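Local coordinates for metallo-beta-lactamase (Chryseobacterium indologenes, PDB 3L6N), which hydrolyses the beta-lactam ring of penicillins, cephalosporins and carbapenems as a zinc-dependent class B beta-lactamase, conferring antibiotic resistance, at residues N14-K19 and Y35-K40; E128-D133 and V144-P149; T95-K100 and A111-I116. All coordinates share one frame; numbering follows the deposited sequence. Where two conformers were deposited one is given.

Contact 1: residues N14-K19 and Y35-K40; sequences NLHIYK and YLVTKK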
ATOM      1  N   ASN A  14       4.013 -12.879  10.483  1.00  4.96           N
ATOM      2  CA  ASN A  14       2.725 -12.592   9.856  1.00  4.76           C
ATOM      3  C   ASN A  14       2.667 -11.411   8.895  1.00  4.53           C
ATOM      4  O   ASN A  14       1.768 -11.372   8.038  1.00  4.50           O
ATOM      5  CB  ASN A  14       1.623 -12.428  10.918  1.00  5.11           C
ATOM      6  CG  ASN A  14       1.152 -13.761  11.480  1.00  7.52           C
ATOM      7  OD1 ASN A  14       1.614 -14.827  11.072  1.00  9.08           O
ATOM      8  ND2 ASN A  14       0.236 -13.700  12.449  1.00 11.76           N
ATOM      9  N   LEU A  15       3.591 -10.459   9.038  1.00  4.30           N
ATOM     10  CA  LEU A  15       3.578  -9.274   8.182  1.00  4.30           C
ATOM     11  C   LEU A  15       4.474  -9.470   6.960  1.00  4.69           C
ATOM     12  O   LEU A  15       5.696  -9.644   7.078  1.00  4.77           O
ATOM     13  CB  LEU A  15       3.986  -8.015   8.960  1.00  4.73           C
ATOM     14  CG  LEU A  15       3.876  -6.712   8.167  1.00  4.30           C
ATOM     15  CD1 LEU A  15       2.419  -6.437   7.755  1.00  4.75           C
ATOM     16  CD2 LEU A  15       4.406  -5.593   9.042  1.00  4.24           C
ATOM     17  N   HIS A  16       3.854  -9.426   5.786  1.00  3.49           N
ATOM     18  CA  HIS A  16       4.568  -9.700   4.538  1.00  3.75           C
ATOM     19  C   HIS A  16       4.608  -8.507   3.610  1.00  3.93           C
ATOM     20  O   HIS A  16       3.604  -7.813   3.434  1.00  4.42           O
ATOM     21  CB  HIS A  16       3.899 -10.856   3.782  1.00  3.02           C
ATOM     22  CG  HIS A  16       3.994 -12.189   4.469  1.00  3.52           C
ATOM     23  ND1 HIS A  16       3.296 -12.482   5.623  1.00  3.26           N
ATOM     24  CD2 HIS A  16       4.672 -13.316   4.144  1.00  4.12           C
ATOM     25  CE1 HIS A  16       3.549 -13.732   5.981  1.00  3.40           C
ATOM     26  NE2 HIS A  16       4.377 -14.262   5.098  1.00  4.48           N
ATOM     27  N   ILE A  17       5.776  -8.284   3.005  1.00  4.36           N
ATOM     28  CA  ILE A  17       5.938  -7.370   1.877  1.00  4.52           C
ATOM     29  C   ILE A  17       5.787  -8.233   0.645  1.00  4.32           C
ATOM     30  O   ILE A  17       6.366  -9.303   0.596  1.00  4.63           O
ATOM     31  CB  ILE A  17       7.352  -6.759   1.852  1.00  4.97           C
ATOM     32  CG1 ILE A  17       7.598  -5.953   3.131  1.00  6.96           C
ATOM     33  CG2 ILE A  17       7.554  -5.901   0.588  1.00  5.46           C
ATOM     34  CD1 ILE A  17       9.051  -6.027   3.608  1.00 11.97           C
ATOM     35  N   TYR A  18       4.982  -7.804  -0.321  1.00  4.75           N
ATOM     36  CA  TYR A  18       4.949  -8.504  -1.608  1.00  4.72           C
ATOM     37  C   TYR A  18       5.121  -7.540  -2.772  1.00  5.24           C
ATOM     38  O   TYR A  18       4.643  -6.407  -2.740  1.00  6.44           O
ATOM     39  CB  TYR A  18       3.724  -9.426  -1.758  1.00  4.56           C
ATOM     40  CG  TYR A  18       2.394  -8.776  -2.080  1.00  4.33           C
ATOM     41  CD1 TYR A  18       1.926  -8.722  -3.398  1.00  6.37           C
ATOM     42  CD2 TYR A  18       1.574  -8.268  -1.074  1.00  4.28           C
ATOM     43  CE1 TYR A  18       0.692  -8.164  -3.708  1.00  5.23           C
ATOM     44  CE2 TYR A  18       0.324  -7.707  -1.371  1.00  4.61           C
ATOM     45  CZ  TYR A  18      -0.109  -7.658  -2.693  1.00  4.85           C
ATOM     46  OH  TYR A  18      -1.326  -7.099  -3.017  1.00  5.30           O
ATOM     47  N   LYS A  19       5.838  -7.990  -3.795  1.00  6.03           N
ATOM     48  CA  LYS A  19       6.152  -7.114  -4.932  1.00  6.59           C
ATOM     49  C   LYS A  19       5.425  -7.651  -6.153  1.00  6.13           C
ATOM     50  O   LYS A  19       5.431  -8.855  -6.385  1.00  6.73           O
ATOM     51  CB  LYS A  19       7.658  -7.117  -5.233  1.00  6.79           C
ATOM     52  CG  LYS A  19       8.574  -6.610  -4.139  1.00  8.98           C
ATOM     53  CD  LYS A  19      10.033  -6.589  -4.612  1.00 12.29           C
ATOM     54  CE  LYS A  19      10.278  -5.563  -5.720  1.00 13.96           C
ATOM     55  NZ  LYS A  19      10.374  -4.129  -5.276  1.00 16.94           N
ATOM     56  N   TYR A  35       0.820  -7.750   2.919  1.00  3.33           N
ATOM     57  CA  TYR A  35      -0.312  -8.454   3.502  1.00  3.74           C
ATOM     58  C   TYR A  35      -0.038  -8.917   4.916  1.00  3.97           C
ATOM     59  O   TYR A  35       1.102  -9.119   5.300  1.00  4.33           O
ATOM     60  CB  TYR A  35      -0.820  -9.591   2.599  1.00  4.08           C
ATOM     61  CG  TYR A  35       0.008 -10.861   2.477  1.00  3.95           C
ATOM     62  CD1 TYR A  35       0.048 -11.810   3.508  1.00  2.00           C
ATOM     63  CD2 TYR A  35       0.687 -11.157   1.283  1.00  3.85           C
ATOM     64  CE1 TYR A  35       0.773 -13.024   3.366  1.00  2.00           C
ATOM     65  CE2 TYR A  35       1.411 -12.333   1.143  1.00  4.48           C
ATOM     66  CZ  TYR A  35       1.449 -13.263   2.167  1.00  3.00           C
ATOM     67  OH  TYR A  35       2.152 -14.430   1.998  1.00  4.40           O
ATOM     68  N   LEU A  36      -1.100  -9.063   5.697  1.00  3.83           N
ATOM     69  CA  LEU A  36      -0.957  -9.411   7.110  1.00  4.31           C
ATOM     70  C   LEU A  36      -1.783 -10.651   7.408  1.00  4.20           C
ATOM     71  O   LEU A  36      -2.988 -10.663   7.190  1.00  4.90           O
ATOM     72  CB  LEU A  36      -1.415  -8.234   7.982  1.00  4.30           C
ATOM     73  CG  LEU A  36      -1.360  -8.384   9.510  1.00  5.26           C
ATOM     74  CD1 LEU A  36       0.044  -8.617  10.015  1.00  6.77           C
ATOM     75  CD2 LEU A  36      -1.973  -7.127  10.143  1.00  8.58           C
ATOM     76  N   VAL A  37      -1.114 -11.703   7.883  1.00  4.41           N
ATOM     77  CA  VAL A  37      -1.803 -12.947   8.247  1.00  4.87           C
ATOM     78  C   VAL A  37      -2.416 -12.736   9.624  1.00  6.00           C
ATOM     79  O   VAL A  37      -1.745 -12.234  10.511  1.00  7.88           O
ATOM     80  CB  VAL A  37      -0.831 -14.117   8.315  1.00  5.04           C
ATOM     81  CG1 VAL A  37      -1.561 -15.376   8.726  1.00  5.35           C
ATOM     82  CG2 VAL A  37      -0.174 -14.329   6.941  1.00  4.93           C
ATOM     83  N   THR A  38      -3.690 -13.081   9.768  1.00  6.32           N
ATOM     84  CA  THR A  38      -4.366 -12.988  11.073  1.00  6.88           C
ATOM     85  C   THR A  38      -5.045 -14.315  11.346  1.00  7.77           C
ATOM     86  O   THR A  38      -5.173 -15.145  10.450  1.00  8.47           O
ATOM     87  CB  THR A  38      -5.430 -11.839  11.135  1.00  6.68           C
ATOM     88  OG1 THR A  38      -6.711 -12.318  10.699  1.00  6.63           O
ATOM     89  CG2 THR A  38      -5.011 -10.616  10.290  1.00  6.61           C
ATOM     90  N   LYS A  39      -5.501 -14.514  12.580  1.00  8.75           N
ATOM     91  CA  LYS A  39      -6.226 -15.741  12.928  1.00  9.89           C
ATOM     92  C   LYS A  39      -7.541 -15.938  12.165  1.00 10.54           C
ATOM     93  O   LYS A  39      -8.055 -17.060  12.087  1.00 11.16           O
ATOM     94  CB  LYS A  39      -6.490 -15.774  14.438  1.00 10.17           C
ATOM     95  CG  LYS A  39      -5.261 -15.963  15.285  1.00 12.81           C
ATOM     96  CD  LYS A  39      -5.641 -15.913  16.769  1.00 16.94           C
ATOM     97  CE  LYS A  39      -4.694 -16.724  17.624  1.00 21.34           C
ATOM     98  NZ  LYS A  39      -3.338 -16.124  17.711  1.00 24.45           N
ATOM     99  N   LYS A  40      -8.074 -14.860  11.588  1.00 10.14           N
ATOM    100  CA  LYS A  40      -9.338 -14.909  10.863  1.00 10.90           C
ATOM    101  C   LYS A  40      -9.173 -14.712   9.361  1.00 10.13           C
ATOM    102  O   LYS A  40     -10.156 -14.501   8.637  1.00 11.45           O
ATOM    103  CB  LYS A  40     -10.334 -13.882  11.433  1.00 11.57           C
ATOM    104  CG  LYS A  40     -10.794 -14.190  12.848  1.00 14.66           C
ATOM    105  CD  LYS A  40     -11.800 -15.336  12.878  1.00 19.26           C
ATOM    106  CE  LYS A  40     -11.925 -15.947  14.276  1.00 22.20           C
ATOM    107  NZ  LYS A  40     -12.323 -14.945  15.306  1.00 25.51           N
TER

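Contact 2: residues E128-D133 and V144-P149; sequences EEFVVD and VVVWFP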
ATOM      1  N   GLU A 128      -4.507  -9.261  15.279  1.00  9.20           N
ATOM      2  CA  GLU A 128      -3.540  -8.315  14.734  1.00  8.31           C
ATOM      3  C   GLU A 128      -4.101  -6.899  14.804  1.00  8.41           C
ATOM      4  O   GLU A 128      -5.315  -6.717  14.889  1.00  8.54           O
ATOM      5  CB  GLU A 128      -3.229  -8.659  13.267  1.00  8.19           C
ATOM      6  CG  GLU A 128      -2.615 -10.053  13.064  1.00  8.88           C
ATOM      7  CD  GLU A 128      -1.229 -10.223  13.691  1.00  7.72           C
ATOM      8  OE1 GLU A 128      -0.451  -9.244  13.797  1.00  8.87           O
ATOM      9  OE2 GLU A 128      -0.910 -11.371  14.076  1.00  9.42           O
ATOM     10  N   GLU A 129      -3.214  -5.914  14.734  1.00  8.90           N
ATOM     11  CA  GLU A 129      -3.597  -4.505  14.873  1.00  9.11           C
ATOM     12  C   GLU A 129      -2.825  -3.622  13.910  1.00  8.35           C
ATOM     13  O   GLU A 129      -1.646  -3.847  13.657  1.00  7.88           O
ATOM     14  CB  GLU A 129      -3.323  -4.056  16.311  1.00 10.01           C
ATOM     15  CG  GLU A 129      -3.791  -2.671  16.685  1.00 14.35           C
ATOM     16  CD  GLU A 129      -3.272  -2.259  18.062  1.00 16.40           C
ATOM     17  OE1 GLU A 129      -3.205  -1.047  18.330  1.00 21.27           O
ATOM     18  OE2 GLU A 129      -2.925  -3.150  18.867  1.00 20.13           O
ATOM     19  N   PHE A 130      -3.499  -2.609  13.372  1.00  7.38           N
ATOM     20  CA  PHE A 130      -2.815  -1.595  12.559  1.00  7.36           C
ATOM     21  C   PHE A 130      -3.600  -0.290  12.572  1.00  7.87           C
ATOM     22  O   PHE A 130      -4.742  -0.256  13.022  1.00  8.01           O
ATOM     23  CB  PHE A 130      -2.599  -2.103  11.117  1.00  7.26           C
ATOM     24  CG  PHE A 130      -3.845  -2.644  10.475  1.00  6.11           C
ATOM     25  CD1 PHE A 130      -4.639  -1.830   9.671  1.00  6.36           C
ATOM     26  CD2 PHE A 130      -4.237  -3.974  10.682  1.00  6.53           C
ATOM     27  CE1 PHE A 130      -5.801  -2.328   9.077  1.00  6.86           C
ATOM     28  CE2 PHE A 130      -5.388  -4.481  10.095  1.00  6.33           C
ATOM     29  CZ  PHE A 130      -6.181  -3.655   9.294  1.00  6.99           C
ATOM     30  N   VAL A 131      -2.967   0.780  12.100  0.90  7.94           N
ATOM     31  CA  VAL A 131      -3.602   2.097  12.035  0.90  8.26           C
ATOM     32  C   VAL A 131      -3.371   2.662  10.639  0.90  7.78           C
ATOM     33  O   VAL A 131      -2.243   2.700  10.174  0.90  7.42           O
ATOM     34  CB  VAL A 131      -3.013   3.067  13.086  0.90  8.53           C
ATOM     35  CG1 VAL A 131      -3.663   4.467  12.970  0.90 10.16           C
ATOM     36  CG2 VAL A 131      -3.189   2.517  14.506  0.90  9.44           C
ATOM     37  N   VAL A 132      -4.438   3.109   9.988  1.00  8.22           N
ATOM     38  CA  VAL A 132      -4.308   3.812   8.713  1.00  8.77           C
ATOM     39  C   VAL A 132      -4.307   5.305   9.026  1.00  9.91           C
ATOM     40  O   VAL A 132      -5.252   5.802   9.644  1.00 10.56           O
ATOM     41  CB  VAL A 132      -5.453   3.467   7.744  1.00  8.71           C
ATOM     42  CG1 VAL A 132      -5.254   4.199   6.414  1.00  8.08           C
ATOM     43  CG2 VAL A 132      -5.555   1.961   7.539  1.00  8.81           C
ATOM     44  N   ASP A 133      -3.245   5.999   8.628  1.00  9.78           N
ATOM     45  CA  ASP A 133      -3.066   7.417   8.967  1.00 11.15           C
ATOM     46  C   ASP A 133      -3.057   8.307   7.728  1.00 10.94           C
ATOM     47  O   ASP A 133      -2.421   7.979   6.720  1.00 10.24           O
ATOM     48  CB  ASP A 133      -1.746   7.622   9.708  1.00 11.63           C
ATOM     49  CG  ASP A 133      -1.881   7.498  11.220  1.00 15.81           C
ATOM     50  OD1 ASP A 133      -0.984   6.872  11.838  1.00 20.24           O
ATOM     51  OD2 ASP A 133      -2.850   8.041  11.794  1.00 18.45           O
ATOM     52  N   VAL A 144      -2.560   7.610   2.045  1.00  5.84           N
ATOM     53  CA  VAL A 144      -2.491   7.290   3.467  1.00  5.62           C
ATOM     54  C   VAL A 144      -1.351   6.302   3.697  1.00  5.65           C
ATOM     55  O   VAL A 144      -0.884   5.662   2.757  1.00  5.28           O
ATOM     56  CB  VAL A 144      -3.819   6.707   4.007  1.00  5.57           C
ATOM     57  CG1 VAL A 144      -4.908   7.776   4.007  1.00  6.00           C
ATOM     58  CG2 VAL A 144      -4.265   5.471   3.192  1.00  4.72           C
ATOM     59  N   VAL A 145      -0.914   6.199   4.949  1.00  5.78           N
ATOM     60  CA  VAL A 145       0.120   5.249   5.356  1.00  6.21           C
ATOM     61  C   VAL A 145      -0.502   4.242   6.326  1.00  6.19           C
ATOM     62  O   VAL A 145      -1.566   4.497   6.891  1.00  5.83           O
ATOM     63  CB  VAL A 145       1.326   5.966   6.029  1.00  6.46           C
ATOM     64  CG1 VAL A 145       1.987   6.970   5.067  1.00  7.54           C
ATOM     65  CG2 VAL A 145       0.908   6.658   7.362  1.00  7.41           C
ATOM     66  N   VAL A 146       0.159   3.101   6.518  1.00  5.63           N
ATOM     67  CA  VAL A 146      -0.332   2.091   7.445  1.00  5.73           C
ATOM     68  C   VAL A 146       0.749   1.744   8.452  1.00  5.63           C
ATOM     69  O   VAL A 146       1.855   1.326   8.087  1.00  6.14           O
ATOM     70  CB  VAL A 146      -0.827   0.799   6.732  1.00  4.93           C
ATOM     71  CG1 VAL A 146      -1.536  -0.109   7.734  1.00  5.09           C
ATOM     72  CG2 VAL A 146      -1.784   1.149   5.580  1.00  6.17           C
ATOM     73  N   TRP A 147       0.428   1.949   9.730  1.00  6.27           N
ATOM     74  CA  TRP A 147       1.367   1.671  10.818  1.00  7.02           C
ATOM     75  C   TRP A 147       1.026   0.347  11.482  1.00  6.62           C
ATOM     76  O   TRP A 147      -0.134   0.092  11.807  1.00  6.18           O
ATOM     77  CB  TRP A 147       1.296   2.812  11.844  1.00  7.18           C
ATOM     78  CG  TRP A 147       2.082   2.588  13.124  1.00  9.56           C
ATOM     79  CD1 TRP A 147       1.586   2.578  14.397  1.00 12.30           C
ATOM     80  CD2 TRP A 147       3.495   2.368  13.240  1.00 10.46           C
ATOM     81  NE1 TRP A 147       2.604   2.357  15.300  1.00 11.86           N
ATOM     82  CE2 TRP A 147       3.784   2.229  14.618  1.00 12.26           C
ATOM     83  CE3 TRP A 147       4.544   2.284  12.317  1.00 10.74           C
ATOM     84  CZ2 TRP A 147       5.080   1.997  15.093  1.00 12.44           C
ATOM     85  CZ3 TRP A 147       5.838   2.054  12.789  1.00 12.00           C
ATOM     86  CH2 TRP A 147       6.090   1.916  14.166  1.00 13.16           C
ATOM     87  N   PHE A 148       2.046  -0.489  11.671  1.00  7.27           N
ATOM     88  CA  PHE A 148       1.898  -1.803  12.290  1.00  7.59           C
ATOM     89  C   PHE A 148       2.663  -1.824  13.618  1.00  8.67           C
ATOM     90  O   PHE A 148       3.849  -2.158  13.642  1.00  8.49           O
ATOM     91  CB  PHE A 148       2.432  -2.884  11.343  1.00  7.80           C
ATOM     92  CG  PHE A 148       1.675  -2.975  10.041  1.00  5.53           C
ATOM     93  CD1 PHE A 148       2.124  -2.295   8.911  1.00  6.14           C
ATOM     94  CD2 PHE A 148       0.512  -3.733   9.955  1.00  4.45           C
ATOM     95  CE1 PHE A 148       1.419  -2.376   7.703  1.00  5.95           C
ATOM     96  CE2 PHE A 148      -0.212  -3.818   8.751  1.00  6.84           C
ATOM     97  CZ  PHE A 148       0.260  -3.142   7.626  1.00  5.61           C
ATOM     98  N   PRO A 149       1.983  -1.454  14.722  1.00  9.62           N
ATOM     99  CA  PRO A 149       2.693  -1.180  15.982  1.00 10.91           C
ATOM    100  C   PRO A 149       3.466  -2.360  16.557  1.00 11.73           C
ATOM    101  O   PRO A 149       4.540  -2.156  17.136  1.00 12.22           O
ATOM    102  CB  PRO A 149       1.581  -0.729  16.933  1.00 10.70           C
ATOM    103  CG  PRO A 149       0.310  -1.184  16.341  1.00 11.14           C
ATOM    104  CD  PRO A 149       0.543  -1.175  14.838  1.00  9.52           C
TER

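Contact 3: residues T95-K100 and A111-I116; sequences TYATAK and ATSTEI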
ATOM      1  N   THR A  95     -13.843  -4.588   1.473  1.00  7.99           N
ATOM      2  CA  THR A  95     -12.831  -3.663   0.983  1.00  7.22           C
ATOM      3  C   THR A  95     -12.925  -2.348   1.738  1.00  7.24           C
ATOM      4  O   THR A  95     -14.028  -1.913   2.125  1.00  7.33           O
ATOM      5  CB  THR A  95     -12.990  -3.397  -0.517  1.00  7.40           C
ATOM      6  OG1 THR A  95     -14.336  -2.977  -0.788  1.00  7.06           O
ATOM      7  CG2 THR A  95     -12.675  -4.656  -1.312  1.00  6.23           C
ATOM      8  N   TYR A  96     -11.769  -1.714   1.923  1.00  6.54           N
ATOM      9  CA  TYR A  96     -11.643  -0.542   2.785  1.00  6.70           C
ATOM     10  C   TYR A  96     -10.906   0.571   2.073  1.00  6.75           C
ATOM     11  O   TYR A  96      -9.802   0.364   1.538  1.00  6.97           O
ATOM     12  CB  TYR A  96     -10.875  -0.896   4.063  1.00  7.12           C
ATOM     13  CG  TYR A  96     -11.591  -1.837   5.010  1.00  9.48           C
ATOM     14  CD1 TYR A  96     -11.613  -3.206   4.771  1.00 12.07           C
ATOM     15  CD2 TYR A  96     -12.203  -1.351   6.163  1.00 13.04           C
ATOM     16  CE1 TYR A  96     -12.257  -4.076   5.635  1.00 14.29           C
ATOM     17  CE2 TYR A  96     -12.850  -2.220   7.041  1.00 14.00           C
ATOM     18  CZ  TYR A  96     -12.868  -3.573   6.763  1.00 15.24           C
ATOM     19  OH  TYR A  96     -13.501  -4.446   7.618  1.00 18.27           O
ATOM     20  N   ALA A  97     -11.504   1.760   2.079  1.00  6.45           N
ATOM     21  CA  ALA A  97     -10.869   2.955   1.528  1.00  6.13           C
ATOM     22  C   ALA A  97     -11.388   4.157   2.284  1.00  6.21           C
ATOM     23  O   ALA A  97     -12.468   4.107   2.880  1.00  6.66           O
ATOM     24  CB  ALA A  97     -11.186   3.103   0.037  1.00  5.90           C
ATOM     25  N   THR A  98     -10.621   5.235   2.275  1.00  6.11           N
ATOM     26  CA  THR A  98     -11.112   6.488   2.846  1.00  6.67           C
ATOM     27  C   THR A  98     -12.212   7.088   1.970  1.00  6.83           C
ATOM     28  O   THR A  98     -12.350   6.738   0.789  1.00  6.74           O
ATOM     29  CB  THR A  98     -10.010   7.540   2.961  1.00  6.44           C
ATOM     30  OG1 THR A  98      -9.545   7.863   1.643  1.00  7.39           O
ATOM     31  CG2 THR A  98      -8.851   7.054   3.832  1.00  6.75           C
ATOM     32  N   ALA A  99     -12.990   8.004   2.548  1.00  6.92           N
ATOM     33  CA  ALA A  99     -13.981   8.749   1.772  1.00  7.56           C
ATOM     34  C   ALA A  99     -13.348   9.448   0.564  1.00  7.60           C
ATOM     35  O   ALA A  99     -13.896   9.394  -0.537  1.00  8.31           O
ATOM     36  CB  ALA A  99     -14.715   9.743   2.663  1.00  7.93           C
ATOM     37  N   LYS A 100     -12.173  10.053   0.759  1.00  6.78           N
ATOM     38  CA  LYS A 100     -11.476  10.753  -0.329  1.00  6.99           C
ATOM     39  C   LYS A 100     -11.100   9.807  -1.465  1.00  6.65           C
ATOM     40  O   LYS A 100     -11.275  10.121  -2.642  1.00  6.74           O
ATOM     41  CB  LYS A 100     -10.225  11.469   0.199  1.00  7.37           C
ATOM     42  CG  LYS A 100     -10.532  12.584   1.197  1.00 10.27           C
ATOM     43  CD  LYS A 100     -11.122  13.821   0.517  1.00 13.41           C
ATOM     44  CE  LYS A 100     -11.341  14.958   1.521  1.00 16.29           C
ATOM     45  NZ  LYS A 100     -11.786  16.229   0.863  1.00 17.75           N
ATOM     46  N   ALA A 111     -14.891   0.924  -9.199  1.00 10.64           N
ATOM     47  CA  ALA A 111     -15.578   0.427  -8.015  1.00 10.11           C
ATOM     48  C   ALA A 111     -15.051   1.090  -6.752  1.00  9.55           C
ATOM     49  O   ALA A 111     -13.868   1.429  -6.660  1.00  9.15           O
ATOM     50  CB  ALA A 111     -15.441  -1.097  -7.915  1.00 10.46           C
ATOM     51  N   THR A 112     -15.942   1.291  -5.794  1.00  9.18           N
ATOM     52  CA  THR A 112     -15.592   1.868  -4.500  1.00  9.63           C
ATOM     53  C   THR A 112     -15.570   0.784  -3.427  1.00  9.33           C
ATOM     54  O   THR A 112     -16.036  -0.345  -3.657  1.00  8.76           O
ATOM     55  CB  THR A 112     -16.582   2.959  -4.105  1.00  9.57           C
ATOM     56  OG1 THR A 112     -17.925   2.458  -4.232  1.00 12.60           O
ATOM     57  CG2 THR A 112     -16.401   4.183  -5.012  1.00 10.48           C
ATOM     58  N   SER A 113     -15.035   1.123  -2.254  1.00  9.09           N
ATOM     59  CA  SER A 113     -14.961   0.172  -1.144  1.00  9.39           C
ATOM     60  C   SER A 113     -16.338  -0.048  -0.521  1.00 10.12           C
ATOM     61  O   SER A 113     -17.258   0.767  -0.711  1.00 10.77           O
ATOM     62  CB  SER A 113     -13.986   0.659  -0.069  1.00  9.42           C
ATOM     63  OG  SER A 113     -14.515   1.786   0.610  1.00  7.66           O
ATOM     64  N   THR A 114     -16.481  -1.143   0.214  1.00 10.09           N
ATOM     65  CA  THR A 114     -17.739  -1.394   0.929  1.00 10.50           C
ATOM     66  C   THR A 114     -17.672  -0.896   2.372  1.00 10.93           C
ATOM     67  O   THR A 114     -18.706  -0.730   3.024  1.00 11.48           O
ATOM     68  CB  THR A 114     -18.153  -2.871   0.871  1.00 10.08           C
ATOM     69  OG1 THR A 114     -17.099  -3.691   1.396  1.00 11.60           O
ATOM     70  CG2 THR A 114     -18.466  -3.283  -0.559  1.00 10.73           C
ATOM     71  N   GLU A 115     -16.455  -0.652   2.868  1.00 10.54           N
ATOM     72  CA  GLU A 115     -16.250  -0.095   4.199  1.00 11.12           C
ATOM     73  C   GLU A 115     -15.412   1.171   4.125  1.00 10.79           C
ATOM     74  O   GLU A 115     -14.534   1.292   3.275  1.00  9.99           O
ATOM     75  CB  GLU A 115     -15.556  -1.097   5.139  1.00 11.36           C
ATOM     76  CG  GLU A 115     -15.847  -2.579   4.888  1.00 14.95           C
ATOM     77  CD  GLU A 115     -17.299  -2.962   5.097  1.00 18.88           C
ATOM     78  OE1 GLU A 115     -17.831  -3.731   4.262  1.00 21.80           O
ATOM     79  OE2 GLU A 115     -17.900  -2.500   6.090  1.00 21.57           O
ATOM     80  N   ILE A 116     -15.662   2.095   5.045  1.00 10.80           N
ATOM     81  CA  ILE A 116     -14.981   3.387   5.061  1.00 10.87           C
ATOM     82  C   ILE A 116     -13.937   3.449   6.161  1.00 11.11           C
ATOM     83  O   ILE A 116     -14.247   3.259   7.346  1.00 11.33           O
ATOM     84  CB  ILE A 116     -15.991   4.560   5.258  1.00 10.86           C
ATOM     85  CG1 ILE A 116     -17.156   4.443   4.271  1.00 11.43           C
ATOM     86  CG2 ILE A 116     -15.283   5.926   5.197  1.00 10.96           C
ATOM     87  CD1 ILE A 116     -16.756   4.363   2.826  1.00 13.60           C
TER

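Contact 1: residues N14-K19 and Y35-K40
The rings of H16 and Y35 lie over one another in an offset stack, centroids 4.4 Å apart and planes only 13° from parallel. H16 covers one face of the phenol with two parts of its side chain: CB sits over the ring centre, 3.7 Å from the centroid of Y35, as a CH-pi contact, while the imidazole slides toward the rim, where H16 ND1 comes within 3.4 Å of Y35 CE1. With Y35 CG between its own backbone N and carbonyl carbon (73°) and H16 CG anti to its carbonyl carbon (-67°), the two rings project from the same sheet face. At the imidazole edge, N14 O lies in plane and takes a weak hydrogen bond from H16 ND1. The phenol edge is met by V37 CG2 and by Y18 CD2, which is 3.8 Å from Y35 CD2 in a side chain crossing at about a right angle. On the other sheet face L15 CD1 touches L36 CD1 at 3.9 Å. H16 and Y35 form an antiparallel hydrogen-bonded pair, H16 N to Y35 O and Y35 N to H16 O both 2.8 Å; beyond the non-hydrogen-bonded L15-L36 pair, V37 N donates to N14 O. The contact lies at the open end of the beta hairpin of strands 15-24 and 27-38. H65, on helix 54-65, bonds Y35 OH through NE2 and sets its ring steeply against both stacked rings, whereas strand 41-45 flanks Y35 and L36.

Contact 2: residues E128-D133 and V144-P149
F130 lies alongside F148 and V146 and meets them with successive parts of its side chain. Its CB, the root of the group, lies 3.4 Å from W147 O and 3.7 Å from F148 CD2. A chi1 of 51° puts CG between the backbone N and the carbonyl carbon, and there CG is still 4.2 Å from F148 CE2. One ring atom further, F130 CD1 touches V146 CG1 at 4.0 Å. The side chains of F130, V146 and F148 point the same way; the F130 ring also packs edge-to-face with F45 and F73, and F45 meets F148 likewise. The backbones beneath form an antiparallel hairpin, strands 128-133 and 145-148, inside the second sheet of the metallo-beta-lactamase alpha-beta/beta-alpha sandwich, so this phenylalanine cluster lies between the two sheets. V131 and W147 exchange both backbone hydrogen bonds, as do D133 and V145, and V132 with V146 is the non-hydrogen-bonded pair between them. V132 continues the same inner face, its CG1 3.6 Å from V144 CG2. On the opposite face D133 CB rests against V145 CG2 at 3.7 Å, while the carboxylate turns to Y190, whose hydroxyl bonds D133 OD1. W147 shares that face: P149 CA lies over one side of the indole, offset toward its rim. At the far end P149 CG comes 4.0 Å from E129 OE1, the extended glutamate crossing the proline at about a right angle.

Contact 3: residues T95-K100 and A111-I116
T95-A97 and E115-I116 run parallel, with E115 N donating to T95 O at 2.8 Å, nearly along the C=O axis, and A97 N returning a longer bond of 3.3 Å to E115 O. S113 OG also grips E115 O, at 2.7 Å, and the two donors come from opposite faces of the carbonyl plane. S113 OG has a further partner in N102 of helix 99-107, while S113 CB packs close to T95 O. T95 OG1, lying between its own backbone N and carbonyl carbon (chi1 53°), takes the T114 N-H at 3.0 Å and is bonded to N89 as well. T114 OG1 in turn donates to E115 OE1, meeting the carboxylate on its anti side, and receives a weak bond from T95 N. The aliphatic part of E115 lies over one face of the Y96 ring: CG stands 3.8 Å from the centroid of Y96, 16° off the normal, and E115 CB is 3.5 Å from Y96 CE2. The Y96 ring also stacks with that of F73. On the other sheet face I116 CG2 approaches A99 N at the start of the helix, where T98 OG1 caps the N-H of T101. This is a beta-alpha-beta unit: strand 94-97, helix 99-107 and strand 115-116, the last an outermost strand of the larger sheet.

Contacts 1 and 3 belong to the same seven-stranded sheet, near its two ends and about 20 Å apart between centres, whereas contact 2 lies in the facing five-stranded sheet. Contacts 1 and 2 are largely buried antiparallel hairpins held by regular backbone bonds and by rings and aliphatic groups; contact 3, parallel and partly exposed, relies more on threonine, serine and glutamate oxygens. Contact 2 touches both others. N14 ND2 probably bonds E128 OE2, and E128 also packs on L36, V37 and T38; V144 CG1 meets T98 CG2 at 4.0 Å. Contact 2 also comes nearest the metal site, V144 lying about 6 Å from the zinc ligand H76, side chain to side chain.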